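Local atomic coordinates of beta-galactosidase BgaB (Bifidobacterium adolescentis, PDB entry 5VYM), a protein that hydrolyses transgalactooligosaccharides, releasing terminal beta-D-galactose and strongly preferring beta-1,4-linked galactosyl-galactose, the chain here being its trimerisation domain. Residues S5-F11 with R48-L54; K62-L66 with G88-G93; D149-D155 with K219-Y224; G141-L145 with T157-W162. The contacts are given in a common frame with arbitrary orientation. Numbering follows the deposited sequence.

Contact 1 (S5-F11 with R48-L54); sequences SDTAILF and RADIVPL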
# COMPACT_ATOMS: atom_id res chain seq x y z
N SER B 5 11.59 -20.76 13.22
CA SER B 5 11.01 -21.17 11.96
C SER B 5 11.01 -20.02 10.95
O SER B 5 11.22 -18.85 11.30
CB SER B 5 9.59 -21.69 12.17
OG SER B 5 8.92 -21.86 10.93
N ASP B 6 10.78 -20.36 9.68
CA ASP B 6 10.63 -19.35 8.65
C ASP B 6 9.26 -18.68 8.68
O ASP B 6 9.12 -17.56 8.18
CB ASP B 6 10.85 -19.96 7.26
CG ASP B 6 12.31 -20.23 6.97
OD1 ASP B 6 13.18 -19.57 7.58
OD2 ASP B 6 12.60 -21.10 6.12
N THR B 7 8.26 -19.34 9.25
CA THR B 7 6.88 -18.87 9.22
C THR B 7 6.40 -18.59 10.63
O THR B 7 6.62 -19.39 11.54
CB THR B 7 5.96 -19.91 8.55
OG1 THR B 7 6.48 -20.25 7.26
CG2 THR B 7 4.55 -19.35 8.40
N ALA B 8 5.73 -17.45 10.81
CA ALA B 8 5.13 -17.07 12.08
C ALA B 8 3.63 -16.88 11.87
O ALA B 8 3.21 -16.12 10.99
CB ALA B 8 5.75 -15.80 12.64
N ILE B 9 2.83 -17.57 12.68
CA ILE B 9 1.39 -17.36 12.71
C ILE B 9 1.11 -16.36 13.83
O ILE B 9 1.38 -16.64 15.00
CB ILE B 9 0.64 -18.68 12.93
CG1 ILE B 9 0.98 -19.66 11.82
CG2 ILE B 9 -0.86 -18.43 13.00
CD1 ILE B 9 0.36 -21.03 12.00
N LEU B 10 0.57 -15.20 13.47
CA LEU B 10 0.40 -14.12 14.42
C LEU B 10 -0.86 -14.31 15.24
O LEU B 10 -1.92 -14.67 14.71
CB LEU B 10 0.37 -12.77 13.71
CG LEU B 10 1.58 -12.46 12.83
CD1 LEU B 10 1.54 -11.00 12.40
CD2 LEU B 10 2.88 -12.78 13.54
N PHE B 11 -0.76 -14.05 16.54
CA PHE B 11 -1.87 -14.17 17.47
C PHE B 11 -2.22 -12.79 18.03
O PHE B 11 -1.35 -12.10 18.57
CB PHE B 11 -1.54 -15.13 18.62
CG PHE B 11 -2.55 -15.12 19.73
CD1 PHE B 11 -3.84 -15.58 19.52
CD2 PHE B 11 -2.21 -14.63 20.98
CE1 PHE B 11 -4.77 -15.57 20.54
CE2 PHE B 11 -3.14 -14.61 22.00
CZ PHE B 11 -4.42 -15.08 21.78
N ARG B 48 7.02 -26.75 10.13
CA ARG B 48 6.37 -26.26 11.33
C ARG B 48 6.58 -24.76 11.50
O ARG B 48 7.71 -24.27 11.42
CB ARG B 48 6.89 -27.00 12.56
CG ARG B 48 6.25 -26.55 13.86
CD ARG B 48 7.10 -26.92 15.07
NE ARG B 48 6.50 -26.43 16.31
CZ ARG B 48 6.67 -25.21 16.80
NH1 ARG B 48 7.42 -24.33 16.14
NH2 ARG B 48 6.09 -24.85 17.93
N ALA B 49 5.49 -24.04 11.74
CA ALA B 49 5.52 -22.61 11.96
C ALA B 49 5.41 -22.30 13.44
O ALA B 49 4.86 -23.08 14.22
CB ALA B 49 4.38 -21.92 11.20
N ASP B 50 5.96 -21.15 13.83
CA ASP B 50 5.84 -20.66 15.19
C ASP B 50 4.57 -19.83 15.33
O ASP B 50 4.08 -19.24 14.36
CB ASP B 50 7.05 -19.81 15.59
CG ASP B 50 8.35 -20.58 15.49
OD1 ASP B 50 8.34 -21.81 15.72
OD2 ASP B 50 9.39 -19.95 15.20
N ILE B 51 4.04 -19.78 16.55
CA ILE B 51 2.94 -18.89 16.89
C ILE B 51 3.52 -17.73 17.69
O ILE B 51 4.07 -17.94 18.78
CB ILE B 51 1.84 -19.62 17.67
CG1 ILE B 51 1.25 -20.75 16.83
CG2 ILE B 51 0.76 -18.64 18.09
CD1 ILE B 51 0.19 -21.55 17.54
N VAL B 52 3.43 -16.53 17.14
CA VAL B 52 4.05 -15.34 17.71
C VAL B 52 2.96 -14.32 17.99
O VAL B 52 2.11 -14.10 17.13
CB VAL B 52 5.12 -14.74 16.78
CG1 VAL B 52 5.74 -13.50 17.40
CG2 VAL B 52 6.19 -15.77 16.45
N PRO B 53 2.94 -13.70 19.17
CA PRO B 53 1.98 -12.61 19.41
C PRO B 53 2.18 -11.48 18.41
O PRO B 53 3.30 -11.17 18.00
CB PRO B 53 2.29 -12.17 20.84
CG PRO B 53 2.91 -13.36 21.47
CD PRO B 53 3.69 -14.05 20.39
N LEU B 54 1.06 -10.84 18.05
CA LEU B 54 1.10 -9.78 17.04
C LEU B 54 1.99 -8.63 17.47
O LEU B 54 2.68 -8.02 16.64
CB LEU B 54 -0.32 -9.29 16.76
CG LEU B 54 -0.51 -8.14 15.78
CD1 LEU B 54 0.17 -8.44 14.46
CD2 LEU B 54 -1.99 -7.85 15.57
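This is a parallel beta-ladder between strand 7-11 and strand 50-53, an outer strand of the four-stranded parallel sheet within this chain; the 36 residues linking the two segments include helix 31-44. The evidence is the regular backbone pairing. Asp50 N donates to Thr7 O (3.0 Å), Ile9 N to Asp50 O (2.7 Å), Val52 N to Ile9 O (3.0 Å), Phe11 N to Val52 O (2.9 Å) and Leu54 N to Phe11 O (2.8 Å). Strand axes approach to 4.5 Å and cross at -42°, a marked twist over so short a ladder.

On one face Ala8 CB meets Val52 CG2 at 3.8 Å, and Leu10 CD1 reaches Leu54 CD1 at 3.6 Å. On the other, Ile9 CG1 lies 4.1 Å from Ala49 CB and Phe11 CB 4.2 Å from Ile51 CG2; helix 31-44 covers this face, with Trp38 against Ile9 and Val35 against Ile51.

The N-terminal end is held by polar groups. Ser5 OG donates to Arg48 O (2.7 Å) and accepts from Thr7 N (3.1 Å), forming an ST turn, while Ser5 N donates to Asp50 OD2 (3.1 Å). Asp50 OD1 pairs with Arg48 NH1 at 2.7 Å, and Tyr61 also bonds to OD2. Both Asp50 carboxylate oxygens are thus engaged, so the chemistry implies a ladder with mainly apolar side chains, whose N-terminal end carries a compensated charge.

Contact 2 (K62-L66 with G88-G93); sequences KTVVL and GRVVVG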
# COMPACT_ATOMS: atom_id res chain seq x y z
N LYS B 62 10.34 -15.05 7.63
CA LYS B 62 10.22 -14.89 6.19
C LYS B 62 8.77 -14.82 5.73
O LYS B 62 8.47 -14.11 4.76
CB LYS B 62 10.93 -16.04 5.47
CG LYS B 62 12.43 -16.09 5.72
CD LYS B 62 13.09 -17.15 4.85
CE LYS B 62 14.59 -17.20 5.09
NZ LYS B 62 15.22 -15.86 4.89
N THR B 63 7.87 -15.52 6.40
CA THR B 63 6.45 -15.52 6.08
C THR B 63 5.66 -15.29 7.35
O THR B 63 6.00 -15.82 8.42
CB THR B 63 6.03 -16.84 5.42
OG1 THR B 63 6.76 -17.01 4.20
CG2 THR B 63 4.54 -16.84 5.12
N VAL B 64 4.60 -14.49 7.24
CA VAL B 64 3.73 -14.16 8.36
C VAL B 64 2.30 -14.45 7.95
O VAL B 64 1.87 -14.07 6.86
CB VAL B 64 3.91 -12.69 8.79
CG1 VAL B 64 2.60 -12.08 9.23
CG2 VAL B 64 4.95 -12.58 9.90
N VAL B 65 1.56 -15.14 8.82
CA VAL B 65 0.19 -15.57 8.55
C VAL B 65 -0.74 -14.93 9.57
O VAL B 65 -0.46 -14.96 10.77
CB VAL B 65 0.06 -17.11 8.58
CG1 VAL B 65 -1.37 -17.53 8.32
CG2 VAL B 65 1.01 -17.75 7.58
N LEU B 66 -1.84 -14.35 9.09
CA LEU B 66 -2.84 -13.70 9.94
C LEU B 66 -4.18 -14.39 9.74
O LEU B 66 -4.96 -14.00 8.84
CB LEU B 66 -2.93 -12.21 9.64
CG LEU B 66 -1.71 -11.35 9.98
CD1 LEU B 66 -0.83 -11.16 8.76
CD2 LEU B 66 -2.13 -10.01 10.57
N GLY B 88 9.19 -9.60 2.60
CA GLY B 88 8.49 -10.63 3.34
C GLY B 88 7.22 -11.10 2.65
O GLY B 88 6.67 -10.43 1.77
N ARG B 89 6.76 -12.27 3.06
CA ARG B 89 5.52 -12.86 2.56
C ARG B 89 4.45 -12.78 3.64
O ARG B 89 4.71 -13.14 4.79
CB ARG B 89 5.74 -14.31 2.12
CG ARG B 89 4.51 -14.96 1.50
CD ARG B 89 4.86 -16.24 0.76
NE ARG B 89 5.41 -17.26 1.65
CZ ARG B 89 5.73 -18.49 1.27
NH1 ARG B 89 5.57 -18.85 0.00
NH2 ARG B 89 6.22 -19.36 2.14
N VAL B 90 3.27 -12.32 3.26
CA VAL B 90 2.16 -12.13 4.19
C VAL B 90 0.96 -12.91 3.66
O VAL B 90 0.59 -12.77 2.49
CB VAL B 90 1.81 -10.64 4.37
CG1 VAL B 90 0.64 -10.48 5.33
CG2 VAL B 90 3.02 -9.86 4.85
N VAL B 91 0.36 -13.72 4.53
CA VAL B 91 -0.84 -14.49 4.19
C VAL B 91 -1.98 -13.94 5.04
O VAL B 91 -1.90 -13.94 6.28
CB VAL B 91 -0.64 -15.99 4.42
CG1 VAL B 91 -1.91 -16.75 4.07
CG2 VAL B 91 0.53 -16.50 3.60
N VAL B 92 -3.04 -13.48 4.39
CA VAL B 92 -4.14 -12.78 5.05
C VAL B 92 -5.41 -13.61 4.88
O VAL B 92 -5.81 -13.92 3.75
CB VAL B 92 -4.34 -11.37 4.49
CG1 VAL B 92 -5.49 -10.67 5.20
CG2 VAL B 92 -3.06 -10.56 4.62
N GLY B 93 -6.04 -13.96 6.00
CA GLY B 93 -7.30 -14.67 5.95
C GLY B 93 -8.48 -13.76 5.64
O GLY B 93 -8.39 -12.53 5.74
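Arg89 lays its side chain alongside Thr63 on the neighbouring strand, where Arg89 NE donates to Thr63 OG1 at 2.9 Å and Arg89 NH2 adds a weak bond to Thr63 OG1 at 3.2 Å. The hydroxyl oxygen sits at the guanidinium edge, near its plane. Arg89 NH1 and NH2 also make weak hydrogen bonds to Tyr224 O and Leu225 O of the second subunit, respectively, so NH2 is shared between the two chains.

The backbones form a parallel ladder, axes 4.7 Å apart at closest and inclined by 13°. Arg89 N donates to Lys62 O (3.0 Å), Val64 N to Arg89 O (2.8 Å), Val91 N to Val64 O (2.8 Å), Leu66 N to Val91 O (2.8 Å) and Gly93 N to Leu66 O (3.0 Å). Val65 CG2 packs 4.0 Å from Val91 CB, on the face met by Trp38 of helix 31-44. On the reverse face Leu66 CD1 lies 3.8 Å from Val90 CG1, with helix 74-85 packed against both residues.

Strand 89-93 also pairs in parallel with a strand of the second subunit, extending the sheet. Strand 63-66, helix 74-85 and strand 89-93 form a beta-alpha-beta crossover, typical of an alpha/beta fold with helices on both faces of a parallel sheet.

Contact 3 (D149-D155 with K219-Y224); sequences DDSAALD and KLVRAY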
# COMPACT_ATOMS: atom_id res chain seq x y z
N ASP B 149 17.33 16.95 8.89
CA ASP B 149 18.61 16.26 9.03
C ASP B 149 19.66 17.27 9.48
O ASP B 149 19.33 18.33 10.02
CB ASP B 149 18.97 15.56 7.71
CG ASP B 149 18.94 16.50 6.51
OD1 ASP B 149 18.72 17.71 6.70
OD2 ASP B 149 19.13 16.01 5.38
N ASP B 150 20.94 16.97 9.27
CA ASP B 150 22.02 17.87 9.62
C ASP B 150 22.66 18.52 8.40
O ASP B 150 23.68 19.20 8.53
CB ASP B 150 23.08 17.14 10.45
CG ASP B 150 22.59 16.75 11.83
OD1 ASP B 150 21.70 17.45 12.36
OD2 ASP B 150 23.09 15.75 12.38
N SER B 151 22.08 18.32 7.22
CA SER B 151 22.64 18.90 6.01
C SER B 151 22.42 20.41 5.95
O SER B 151 23.21 21.12 5.32
CB SER B 151 22.05 18.24 4.77
OG SER B 151 20.65 18.44 4.70
N ALA B 152 21.36 20.90 6.59
CA ALA B 152 21.02 22.33 6.57
C ALA B 152 20.86 22.84 5.14
O ALA B 152 21.14 24.01 4.85
CB ALA B 152 22.06 23.16 7.33
N ALA B 153 20.40 21.97 4.25
CA ALA B 153 20.31 22.31 2.83
C ALA B 153 19.13 23.22 2.54
O ALA B 153 19.29 24.28 1.93
CB ALA B 153 20.23 21.03 2.00
N LEU B 154 17.93 22.82 2.97
CA LEU B 154 16.71 23.56 2.68
C LEU B 154 16.44 24.67 3.68
O LEU B 154 15.33 25.22 3.69
CB LEU B 154 15.52 22.60 2.61
CG LEU B 154 15.58 21.53 1.52
CD1 LEU B 154 14.31 20.70 1.51
CD2 LEU B 154 15.83 22.17 0.16
N ASP B 155 17.40 25.01 4.53
CA ASP B 155 17.21 26.08 5.49
C ASP B 155 17.07 27.42 4.77
O ASP B 155 17.73 27.68 3.77
CB ASP B 155 18.37 26.13 6.48
CG ASP B 155 18.29 25.05 7.53
OD1 ASP B 155 17.17 24.55 7.79
OD2 ASP B 155 19.33 24.70 8.12
N LYS B 219 18.09 24.01 -4.83
CA LYS B 219 18.72 23.56 -3.60
C LYS B 219 18.32 22.12 -3.27
O LYS B 219 19.17 21.29 -2.93
CB LYS B 219 18.35 24.49 -2.44
CG LYS B 219 19.11 25.80 -2.39
CD LYS B 219 18.80 26.53 -1.10
CE LYS B 219 19.73 27.70 -0.86
NZ LYS B 219 19.56 28.27 0.50
N LEU B 220 17.02 21.82 -3.37
CA LEU B 220 16.54 20.48 -3.07
C LEU B 220 17.15 19.45 -4.02
O LEU B 220 17.60 18.39 -3.59
CB LEU B 220 15.01 20.45 -3.16
CG LEU B 220 14.23 19.25 -2.63
CD1 LEU B 220 12.81 19.68 -2.28
CD2 LEU B 220 14.19 18.10 -3.63
N VAL B 221 17.17 19.76 -5.32
CA VAL B 221 17.69 18.82 -6.30
C VAL B 221 19.17 18.55 -6.06
O VAL B 221 19.62 17.40 -6.06
CB VAL B 221 17.43 19.33 -7.73
CG1 VAL B 221 18.14 18.45 -8.74
CG2 VAL B 221 15.94 19.38 -8.01
N ARG B 222 19.94 19.62 -5.85
CA ARG B 222 21.38 19.47 -5.70
C ARG B 222 21.74 18.71 -4.43
O ARG B 222 22.74 17.98 -4.40
CB ARG B 222 22.05 20.85 -5.71
CG ARG B 222 23.56 20.83 -5.84
CD ARG B 222 24.08 22.24 -6.03
NE ARG B 222 23.69 22.80 -7.32
CZ ARG B 222 23.55 24.10 -7.56
NH1 ARG B 222 23.76 24.98 -6.59
NH2 ARG B 222 23.19 24.52 -8.77
N ALA B 223 20.92 18.84 -3.38
CA ALA B 223 21.21 18.17 -2.12
C ALA B 223 20.87 16.68 -2.17
O ALA B 223 21.59 15.87 -1.58
CB ALA B 223 20.44 18.85 -0.98
N TYR B 224 19.79 16.31 -2.85
CA TYR B 224 19.28 14.95 -2.77
C TYR B 224 19.13 14.24 -4.11
O TYR B 224 19.26 13.02 -4.15
CB TYR B 224 17.92 14.93 -2.06
CG TYR B 224 17.94 15.53 -0.67
CD1 TYR B 224 18.51 14.84 0.39
CD2 TYR B 224 17.37 16.77 -0.41
CE1 TYR B 224 18.53 15.37 1.66
CE2 TYR B 224 17.39 17.31 0.86
CZ TYR B 224 17.97 16.61 1.89
OH TYR B 224 17.98 17.15 3.16
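Tyr224 takes chi1 of -57° (m) and chi2 of -74°, a conformation that carries its ring from the helix toward the loop even though its CA-to-CB bond leaves sideways. Its hydroxyl consequently reaches the carboxylate of Asp149, with Tyr224 OH donating to Asp149 OD2 at 2.7 Å; that oxygen lies at the ring edge, near its plane. Asp149 is a p rotamer (54°) with its CA-to-CB bond directed toward the helix. Ser151, also p (62°), holds its OG 2.9 Å from each of Asp149 OD1 and Asp149 OD2, weak contacts whose proton is not settled, and Ser151 N makes a long, weak bond of 3.5 Å to Asp149 OD1.

Farther along, the contact becomes apolar. Ala153 CB touches Ala223 CB at 3.7 Å. Leu154, with chi1 m and chi2 t, sends its tip inward, bringing Leu154 CD2 to 3.8 Å from Leu220 CB; Val195 of strand 193-200 touches both leucines. The t settings of chi2 to chi4 extend Lys219 along the loop, its CD 3.8 Å from Ala153 O.

Helix 214-225 widens to a pi-type turn at 221-224. Away from the loop, Val221 packs on Phe42 of the second subunit. Irregular segment 149-155 belongs to the connection of a beta hairpin, the loop joining strands 143-147 and 158-163, folded here against the chain's last helix, 214-225.

Contact 4 (G141-L145 with T157-W162); sequences GEIRL and TTTRLW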
# COMPACT_ATOMS: atom_id res chain seq x y z
N GLY B 141 0.44 33.61 4.78
CA GLY B 141 0.68 33.39 3.37
C GLY B 141 1.98 32.68 3.02
O GLY B 141 2.01 31.90 2.07
N GLU B 142 3.05 32.95 3.76
CA GLU B 142 4.36 32.38 3.48
C GLU B 142 4.91 31.69 4.72
O GLU B 142 4.73 32.18 5.84
CB GLU B 142 5.34 33.45 3.00
CG GLU B 142 6.53 32.90 2.23
CD GLU B 142 7.50 33.99 1.79
OE1 GLU B 142 8.20 34.55 2.66
OE2 GLU B 142 7.55 34.28 0.58
N ILE B 143 5.57 30.55 4.51
CA ILE B 143 6.09 29.73 5.60
C ILE B 143 7.51 29.29 5.23
O ILE B 143 7.79 28.97 4.07
CB ILE B 143 5.19 28.51 5.86
CG1 ILE B 143 3.83 28.96 6.40
CG2 ILE B 143 5.84 27.54 6.83
CD1 ILE B 143 2.95 27.81 6.84
N ARG B 144 8.39 29.27 6.23
CA ARG B 144 9.76 28.83 6.03
C ARG B 144 9.89 27.32 6.24
O ARG B 144 9.05 26.69 6.89
CB ARG B 144 10.72 29.55 6.98
CG ARG B 144 10.68 31.06 6.89
CD ARG B 144 11.82 31.66 7.71
NE ARG B 144 11.53 33.02 8.14
CZ ARG B 144 10.96 33.33 9.30
NH1 ARG B 144 10.62 32.36 10.15
NH2 ARG B 144 10.73 34.59 9.62
N LEU B 145 10.96 26.76 5.69
CA LEU B 145 11.30 25.36 5.87
C LEU B 145 12.60 25.24 6.65
O LEU B 145 13.45 26.13 6.62
CB LEU B 145 11.45 24.65 4.52
CG LEU B 145 10.20 24.19 3.76
CD1 LEU B 145 9.41 25.37 3.21
CD2 LEU B 145 10.59 23.25 2.63
N THR B 157 14.64 28.42 2.99
CA THR B 157 13.69 28.37 1.89
C THR B 157 12.28 28.64 2.40
O THR B 157 11.96 28.41 3.57
CB THR B 157 13.75 27.01 1.19
OG1 THR B 157 13.38 25.98 2.12
CG2 THR B 157 15.16 26.74 0.69
N THR B 158 11.43 29.13 1.50
CA THR B 158 10.06 29.49 1.84
C THR B 158 9.10 28.84 0.87
O THR B 158 9.50 28.22 -0.12
CB THR B 158 9.86 31.02 1.83
OG1 THR B 158 10.19 31.54 0.54
CG2 THR B 158 10.75 31.68 2.88
N THR B 159 7.81 28.98 1.15
CA THR B 159 6.77 28.43 0.29
C THR B 159 5.49 29.23 0.49
O THR B 159 5.19 29.67 1.61
CB THR B 159 6.52 26.94 0.57
OG1 THR B 159 5.44 26.47 -0.24
CG2 THR B 159 6.19 26.70 2.04
N ARG B 160 4.75 29.43 -0.60
CA ARG B 160 3.44 30.07 -0.55
C ARG B 160 2.32 29.11 -0.92
O ARG B 160 1.19 29.55 -1.17
CB ARG B 160 3.42 31.30 -1.47
CG ARG B 160 4.25 32.46 -0.95
CD ARG B 160 4.96 33.18 -2.09
NE ARG B 160 5.81 32.27 -2.84
CZ ARG B 160 7.06 31.95 -2.50
NH1 ARG B 160 7.60 32.47 -1.41
NH2 ARG B 160 7.76 31.11 -3.25
N LEU B 161 2.60 27.81 -0.96
CA LEU B 161 1.59 26.80 -1.24
C LEU B 161 2.07 25.49 -0.63
O LEU B 161 3.10 24.96 -1.05
CB LEU B 161 1.38 26.64 -2.75
CG LEU B 161 0.02 26.11 -3.19
CD1 LEU B 161 -1.01 27.23 -3.21
CD2 LEU B 161 0.11 25.43 -4.54
N TRP B 162 1.33 24.98 0.35
CA TRP B 162 1.77 23.81 1.10
C TRP B 162 0.58 22.91 1.41
O TRP B 162 -0.57 23.34 1.39
CB TRP B 162 2.47 24.22 2.40
CG TRP B 162 1.60 25.04 3.29
CD1 TRP B 162 0.70 24.58 4.22
CD2 TRP B 162 1.52 26.47 3.34
NE1 TRP B 162 0.08 25.63 4.84
CE2 TRP B 162 0.57 26.81 4.32
CE3 TRP B 162 2.17 27.50 2.66
CZ2 TRP B 162 0.24 28.13 4.63
CZ3 TRP B 162 1.85 28.81 2.97
CH2 TRP B 162 0.90 29.11 3.95
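The backbone pairs in antiparallel fashion: Ile143 and Thr159 are a hydrogen-bonded pair, with Ile143 N donating to Thr159 O (3.1 Å) and Thr159 N to Ile143 O (2.9 Å). Leu145 N adds a bond to Thr157 O at 2.9 Å. Between them, Arg144 and Thr158 form a non-hydrogen-bonded pair with CA atoms 4.2 Å apart.

Among the side chains, Glu142 OE2 accepts from Arg160 NH1 in a 2.7 Å salt bridge; Arg160 NH1 also makes a weak 3.4 Å bond to Thr158 OG1. Arg144 instead has its charge partner in Glu183. Thr159 OG1 accepts from Leu161 N at 3.2 Å, an ST turn, and bonds to Asp211 O, while Thr157 OG1 bonds to Leu154 O. Apolar cover comes from Trp162: Ile143 CD1 stands 3.6 Å from the centroid of the Trp162 six-membered ring, 17° off its normal, a CH-pi contact over the face.

The two strands form a beta hairpin at one side of the five-stranded antiparallel sheet. Strand 174-180 flanks strand 143-147, Thr157 touches helix 214-225, and at Trp162 the outer strand pairs with a strand of the second subunit.

Contacts 1 and 2 are neighbouring parts of one parallel sheet, their centres 9 Å apart: strand 7-11 of contact 1 adjoins strand 63-66 of contact 2, with Leu10 N 2.9 Å from Val65 O and Leu10 CD1 3.5 Å from Val64 CG1. Contacts 3 and 4, 16 Å apart between centres, lie across the chain's centre from them and meet where Lys219 CD comes within 4.1 Å of Thr157 CG2. Their segments alternate along the chain, since loop 149-155 links the strands of contact 4. Centres of contacts 1 and 4 are 48 Å apart. Contacts 2, 3 and 4 all touch the second subunit, consistent with an assembly role for this domain.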